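Local structure of glucose-6-phosphate dehydrogenase (Trypanosoma cruzi, 5AQ1) at residues Q244-E249 and I362-K367. The protein catalyses the NADP-dependent oxidation of glucose 6-phosphate, the reaction that opens the pentose phosphate pathway and supplies NADPH for redox balance. Residues are numbered along the deposited sequence; the frame is centred on the assembly and turned at random.
Sequences QITFKE and IIRAGK. With BG6 (6-O-phosphono-beta-D-glucopyranose), chain F.
R364 reaches across to the neighbouring strand and lies alongside T246, its NE giving an almost straight hydrogen bond of 2.8 Å to T246 OG1, which sits at the guanidinium edge close to the group's plane. The reach depends on chi1 of 55°, which places CG between the backbone N and the carbonyl carbon; from there the chain runs extended to NE. Q244, stretched out with CG anti to its backbone N (chi1 -164°), lays its amide over one guanidinium face, the two planes 20° apart and OE1 3.5 Å from NE. K248 CE covers the opposite face of the guanidinium, while K248 NZ is turned to a salt bridge with E371. Helix 495-504 packs against Q244 and R364 on this side. The strands, 240-248 and 361-366, form a parallel pair within the large mixed sheet of the C-terminal domain, and their backbones are joined by five hydrogen bonds running from I245 N to I362 O through to E249 N to G366 O. On the other face, F247 sets CD1 3.8 Å from A365 CB, with G366 N at the ring edge, and I245 and I363 meet through their CD1 methyls; helix 264-282 covers I363 and A365. Just past the strand ends, E249 and K367 run side by side into the glucose 6-phosphate pocket. K367 NZ bonds to the syn lone pair of E249 OE1 at 2.7 Å in a salt bridge and also donates to sugar O3 and O4, while O4 donates to E249 OE2 at 2.6 Å.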
loop_
_atom_site.group_PDB
_atom_site.type_symbol
_atom_site.label_atom_id
_atom_site.label_comp_id
_atom_site.label_asym_id
_atom_site.label_seq_id
_atom_site.Cartn_x
_atom_site.Cartn_y
_atom_site.Cartn_z
ATOM N N GLN B 244 -16.927 -14.005 1.540
ATOM C CA GLN B 244 -18.034 -14.935 1.750
ATOM C C GLN B 244 -17.620 -16.353 1.370
ATOM O O GLN B 244 -17.069 -16.576 0.293
ATOM C CB GLN B 244 -19.257 -14.517 0.934
ATOM C CG GLN B 244 -20.546 -15.198 1.377
ATOM C CD GLN B 244 -21.715 -14.923 0.453
ATOM O OE1 GLN B 244 -22.727 -14.365 0.868
ATOM N NE2 GLN B 244 -21.582 -15.319 -0.803
ATOM N N ILE B 245 -17.887 -17.300 2.267
ATOM C CA ILE B 245 -17.640 -18.719 2.020
ATOM C C ILE B 245 -18.983 -19.439 2.098
ATOM O O ILE B 245 -19.669 -19.375 3.123
ATOM C CB ILE B 245 -16.651 -19.309 3.047
ATOM C CG1 ILE B 245 -15.314 -18.557 2.989
ATOM C CG2 ILE B 245 -16.417 -20.787 2.771
ATOM C CD1 ILE B 245 -14.381 -18.849 4.146
ATOM N N THR B 246 -19.348 -20.125 1.016
ATOM C CA THR B 246 -20.700 -20.660 0.851
ATOM C C THR B 246 -20.731 -22.162 0.574
ATOM O O THR B 246 -20.004 -22.663 -0.278
ATOM C CB THR B 246 -21.419 -19.942 -0.301
ATOM O OG1 THR B 246 -21.471 -18.539 -0.018
ATOM C CG2 THR B 246 -22.830 -20.481 -0.495
ATOM N N PHE B 247 -21.603 -22.859 1.300
ATOM C CA PHE B 247 -21.852 -24.283 1.109
ATOM C C PHE B 247 -23.355 -24.475 0.939
ATOM O O PHE B 247 -24.136 -24.060 1.791
ATOM C CB PHE B 247 -21.329 -25.070 2.317
ATOM C CG PHE B 247 -21.791 -26.500 2.376
ATOM C CD1 PHE B 247 -22.988 -26.832 3.002
ATOM C CD2 PHE B 247 -21.021 -27.522 1.836
ATOM C CE1 PHE B 247 -23.417 -28.149 3.074
ATOM C CE2 PHE B 247 -21.449 -28.844 1.903
ATOM C CZ PHE B 247 -22.643 -29.156 2.525
ATOM N N LYS B 248 -23.753 -25.090 -0.170
ATOM C CA LYS B 248 -25.155 -25.429 -0.410
ATOM C C LYS B 248 -25.280 -26.861 -0.910
ATOM O O LYS B 248 -24.413 -27.348 -1.634
ATOM C CB LYS B 248 -25.768 -24.509 -1.455
ATOM C CG LYS B 248 -25.679 -23.025 -1.161
ATOM C CD LYS B 248 -26.499 -22.277 -2.196
ATOM C CE LYS B 248 -26.261 -20.781 -2.169
ATOM N NZ LYS B 248 -26.933 -20.158 -3.343
ATOM N N GLU B 249 -26.362 -27.522 -0.514
ATOM C CA GLU B 249 -26.700 -28.849 -1.018
ATOM C C GLU B 249 -28.192 -28.910 -1.274
ATOM O O GLU B 249 -28.975 -28.264 -0.570
ATOM C CB GLU B 249 -26.305 -29.933 -0.012
ATOM C CG GLU B 249 -24.857 -30.384 -0.116
ATOM C CD GLU B 249 -24.495 -31.442 0.916
ATOM O OE1 GLU B 249 -25.296 -31.692 1.841
ATOM O OE2 GLU B 249 -23.397 -32.028 0.813
ATOM N N ILE B 362 -18.250 -13.810 6.041
ATOM C CA ILE B 362 -19.553 -14.459 6.031
ATOM C C ILE B 362 -19.372 -15.936 5.713
ATOM O O ILE B 362 -18.940 -16.291 4.618
ATOM C CB ILE B 362 -20.493 -13.856 4.966
ATOM C CG1 ILE B 362 -20.481 -12.325 5.002
ATOM C CG2 ILE B 362 -21.913 -14.381 5.149
ATOM C CD1 ILE B 362 -20.867 -11.733 6.336
ATOM N N ILE B 363 -19.688 -16.793 6.675
ATOM C CA ILE B 363 -19.673 -18.236 6.457
ATOM C C ILE B 363 -21.117 -18.696 6.381
ATOM O O ILE B 363 -21.883 -18.468 7.319
ATOM C CB ILE B 363 -19.002 -19.005 7.617
ATOM C CG1 ILE B 363 -17.678 -18.353 8.042
ATOM C CG2 ILE B 363 -18.803 -20.469 7.233
ATOM C CD1 ILE B 363 -16.524 -18.605 7.100
ATOM N N ARG B 364 -21.502 -19.327 5.278
ATOM C CA ARG B 364 -22.844 -19.894 5.194
ATOM C C ARG B 364 -22.845 -21.325 4.668
ATOM O O ARG B 364 -22.048 -21.697 3.805
ATOM C CB ARG B 364 -23.780 -18.995 4.380
ATOM C CG ARG B 364 -23.295 -18.664 2.987
ATOM C CD ARG B 364 -24.267 -17.721 2.307
ATOM N NE ARG B 364 -24.016 -17.666 0.872
ATOM C CZ ARG B 364 -24.926 -17.367 -0.052
ATOM N NH1 ARG B 364 -26.182 -17.083 0.285
ATOM N NH2 ARG B 364 -24.573 -17.362 -1.331
ATOM N N ALA B 365 -23.749 -22.124 5.223
ATOM C CA ALA B 365 -23.832 -23.541 4.921
ATOM C C ALA B 365 -25.254 -24.013 5.160
ATOM O O ALA B 365 -25.835 -23.741 6.212
ATOM C CB ALA B 365 -22.861 -24.321 5.796
ATOM N N GLY B 366 -25.820 -24.707 4.182
ATOM C CA GLY B 366 -27.170 -25.229 4.317
ATOM C C GLY B 366 -27.432 -26.453 3.466
ATOM O O GLY B 366 -26.852 -26.609 2.392
ATOM N N LYS B 367 -28.303 -27.321 3.971
ATOM C CA LYS B 367 -28.825 -28.452 3.212
ATOM C C LYS B 367 -30.267 -28.135 2.820
ATOM O O LYS B 367 -30.869 -27.197 3.352
ATOM C CB LYS B 367 -28.745 -29.735 4.044
ATOM C CG LYS B 367 -27.323 -30.247 4.249
ATOM C CD LYS B 367 -27.284 -31.500 5.116
ATOM C CE LYS B 367 -25.862 -32.006 5.332
ATOM N NZ LYS B 367 -25.385 -32.909 4.245
HETATM C C1 BG6 F . -19.380 -34.544 4.820
HETATM C C2 BG6 F . -20.556 -34.092 5.683
HETATM O O1 BG6 F . -18.146 -34.356 5.522
HETATM O O5 BG6 F . -19.351 -33.782 3.609
HETATM C C3 BG6 F . -21.849 -34.237 4.897
HETATM O O2 BG6 F . -20.620 -34.865 6.886
HETATM C C4 BG6 F . -21.726 -33.434 3.612
HETATM O O3 BG6 F . -22.977 -33.780 5.649
HETATM C C5 BG6 F . -20.530 -33.935 2.813
HETATM O O4 BG6 F . -22.932 -33.556 2.857
HETATM C C6 BG6 F . -20.384 -33.178 1.496
HETATM O O6 BG6 F . -19.158 -33.523 0.850
HETATM P P BG6 F . -18.926 -33.136 -0.694
HETATM O O1P BG6 F . -19.167 -31.646 -0.759
HETATM O O2P BG6 F . -17.495 -33.510 -0.965
HETATM O O3P BG6 F . -19.948 -33.975 -1.424
#